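Local coordinates for protein GCN5-related N-acetyltransferase (Anabaena variabilis, PDB 2OZG) that binds coenzyme A and probably transfers acetyl groups to amines, perhaps those of aminoglycosides, as a GCN5-related N-acetyltransferase, at residues L379-T382 against Q383-G387. Numbering follows the deposited sequence.
Sequences LKAT and QIFAG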
ATOM      1  N   LEU A 379      24.668 -41.444 -12.701  1.00 36.32           N
ATOM      2  CA  LEU A 379      24.696 -42.014 -11.360  1.00 36.25           C
ATOM      3  C   LEU A 379      26.003 -41.691 -10.645  1.00 35.27           C
ATOM      4  O   LEU A 379      26.007 -41.292  -9.489  1.00 32.54           O
ATOM      5  CB  LEU A 379      24.457 -43.531 -11.385  1.00 38.32           C
ATOM      6  CG  LEU A 379      24.549 -44.192 -10.000  1.00 39.15           C
ATOM      7  CD1 LEU A 379      23.552 -43.568  -9.049  1.00 42.42           C
ATOM      8  CD2 LEU A 379      24.367 -45.701 -10.089  1.00 39.43           C
ATOM      9  N   LYS A 380      27.122 -41.884 -11.329  1.00 32.70           N
ATOM     10  CA  LYS A 380      28.410 -41.583 -10.740  1.00 32.58           C
ATOM     11  C   LYS A 380      28.477 -40.105 -10.341  1.00 30.13           C
ATOM     12  O   LYS A 380      28.830 -39.785  -9.202  1.00 32.62           O
ATOM     13  CB  LYS A 380      29.534 -41.998 -11.688  1.00 31.88           C
ATOM     14  CG  LYS A 380      29.561 -43.459 -11.910  1.00 29.24           C
ATOM     15  CD  LYS A 380      30.790 -43.928 -12.693  1.00 37.21           C
ATOM     16  CE  LYS A 380      30.875 -43.311 -14.120  1.00 45.56           C
ATOM     17  NZ  LYS A 380      31.843 -44.085 -14.980  1.00 45.03           N
ATOM     18  N   ALA A 381      28.071 -39.210 -11.230  1.00 28.57           N
ATOM     19  CA  ALA A 381      28.059 -37.784 -10.887  1.00 29.95           C
ATOM     20  C   ALA A 381      27.120 -37.440  -9.729  1.00 29.84           C
ATOM     21  O   ALA A 381      27.407 -36.549  -8.945  1.00 28.95           O
ATOM     22  CB  ALA A 381      27.691 -36.975 -12.045  1.00 29.46           C
ATOM     23  N   THR A 382      26.002 -38.135  -9.626  1.00 29.74           N
ATOM     24  CA  THR A 382      25.085 -37.879  -8.533  1.00 30.62           C
ATOM     25  C   THR A 382      25.737 -38.257  -7.220  1.00 30.82           C
ATOM     26  O   THR A 382      25.639 -37.523  -6.252  1.00 34.55           O
ATOM     27  CB  THR A 382      23.784 -38.674  -8.724  1.00 29.17           C
ATOM     28  OG1 THR A 382      23.200 -38.294  -9.955  1.00 28.28           O
ATOM     29  CG2 THR A 382      22.803 -38.426  -7.631  1.00 32.60           C
ATOM     30  N   GLN A 383      26.419 -39.396  -7.207  1.00 29.11           N
ATOM     31  CA  GLN A 383      27.080 -39.874  -6.009  1.00 33.41           C
ATOM     32  C   GLN A 383      28.221 -38.927  -5.600  1.00 32.98           C
ATOM     33  O   GLN A 383      28.364 -38.569  -4.416  1.00 37.37           O
ATOM     34  CB  GLN A 383      27.654 -41.280  -6.267  1.00 32.28           C
ATOM     35  CG  GLN A 383      26.569 -42.359  -6.490  1.00 37.43           C
ATOM     36  CD  GLN A 383      27.133 -43.667  -6.982  1.00 37.95           C
ATOM     37  OE1 GLN A 383      28.238 -43.698  -7.531  1.00 39.96           O
ATOM     38  NE2 GLN A 383      26.367 -44.749  -6.839  1.00 27.48           N
ATOM     39  N   ILE A 384      29.019 -38.520  -6.589  1.00 31.27           N
ATOM     40  CA  ILE A 384      30.185 -37.624  -6.360  1.00 31.57           C
ATOM     41  C   ILE A 384      29.824 -36.248  -5.820  1.00 34.14           C
ATOM     42  O   ILE A 384      30.465 -35.741  -4.866  1.00 34.56           O
ATOM     43  CB  ILE A 384      31.010 -37.465  -7.673  1.00 27.87           C
ATOM     44  CG1 ILE A 384      31.662 -38.793  -8.047  1.00 34.77           C
ATOM     45  CG2 ILE A 384      32.119 -36.414  -7.577  1.00 33.63           C
ATOM     46  CD1 ILE A 384      32.266 -38.842  -9.441  1.00 36.37           C
ATOM     47  N   PHE A 385      28.830 -35.619  -6.445  1.00 31.93           N
ATOM     48  CA  PHE A 385      28.548 -34.200  -6.139  1.00 32.07           C
ATOM     49  C   PHE A 385      27.420 -33.935  -5.170  1.00 34.25           C
ATOM     50  O   PHE A 385      27.111 -32.787  -4.923  1.00 36.56           O
ATOM     51  CB  PHE A 385      28.323 -33.401  -7.439  1.00 29.31           C
ATOM     52  CG  PHE A 385      29.562 -33.334  -8.311  1.00 33.30           C
ATOM     53  CD1 PHE A 385      30.613 -32.466  -7.973  1.00 32.86           C
ATOM     54  CD2 PHE A 385      29.662 -34.102  -9.460  1.00 30.65           C
ATOM     55  CE1 PHE A 385      31.780 -32.438  -8.737  1.00 27.34           C
ATOM     56  CE2 PHE A 385      30.848 -34.087 -10.249  1.00 31.05           C
ATOM     57  CZ  PHE A 385      31.885 -33.248  -9.878  1.00 33.84           C
ATOM     58  N   ALA A 386      26.860 -34.985  -4.590  1.00 35.94           N
ATOM     59  CA  ALA A 386      25.724 -34.870  -3.650  1.00 34.65           C
ATOM     60  C   ALA A 386      26.178 -34.094  -2.439  1.00 37.13           C
ATOM     61  O   ALA A 386      27.325 -34.219  -2.022  1.00 30.67           O
ATOM     62  CB  ALA A 386      25.256 -36.253  -3.228  1.00 34.94           C
ATOM     63  N   GLY A 387      25.284 -33.293  -1.878  1.00 34.67           N
ATOM     64  CA  GLY A 387      25.646 -32.492  -0.746  1.00 37.61           C
ATOM     65  C   GLY A 387      24.540 -31.542  -0.339  1.00 36.40           C
ATOM     66  O   GLY A 387      23.539 -31.400  -1.026  1.00 38.84           O
TER
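Leu-379 and Gln-383, one helical turn apart, meet where the carboxamide of the glutamine passes obliquely beside the branched end of the leucine. NE2 of Gln-383 lies 3.7 Å from CG of Leu-379, with both leucine methyls only slightly farther off. Gln-383 sets CG anti to its carbonyl carbon (chi1 -67°) and runs on extended, which carries the amide back along the helix to the leucine. The same two residues share a backbone hydrogen bond, from N of Gln-383 to O of Leu-379 (3.0 Å). The next two hydrogen bonds follow in i to i+4 order, from N of Ile-384 to O of Lys-380 (2.9 Å) and from N of Phe-385 to O of Ala-381 (3.0 Å). That last oxygen also sits at the ring edge of Phe-385, 3.4 Å from CD2, near the ring plane. CG2 of Ile-384 covers one face of this ring, and CB of Ala-381 lies 4.3 Å from CD2 of Phe-385. This is the tightly packed side of helix 375-385: Ala-381, Ile-384 and Phe-385 are buried on Leu-310 of strand 308-315, and Ile-384 and Phe-385 also reach Leu-328, so the last turn of the helix covers the sheet of the sterol carrier protein-like domain. Leu-379, Thr-382 and Gln-383, partly exposed, and exposed Ala-386 form the looser side, where CB of Ala-386 touches O of Thr-382 at 3.3 Å. Partly exposed Lys-380 has its NZ in a salt bridge with Glu-344 and hydrogen-bonded to O of Glu-309. NE2 of Gln-383 is hydrogen-bonded to O of Leu-304 of the second subunit, and that Leu-304 also packs on Leu-379. The buried side is thus mainly apolar, with the Lys-380 polar link in the same chain, while amide and leucine together meet the second subunit.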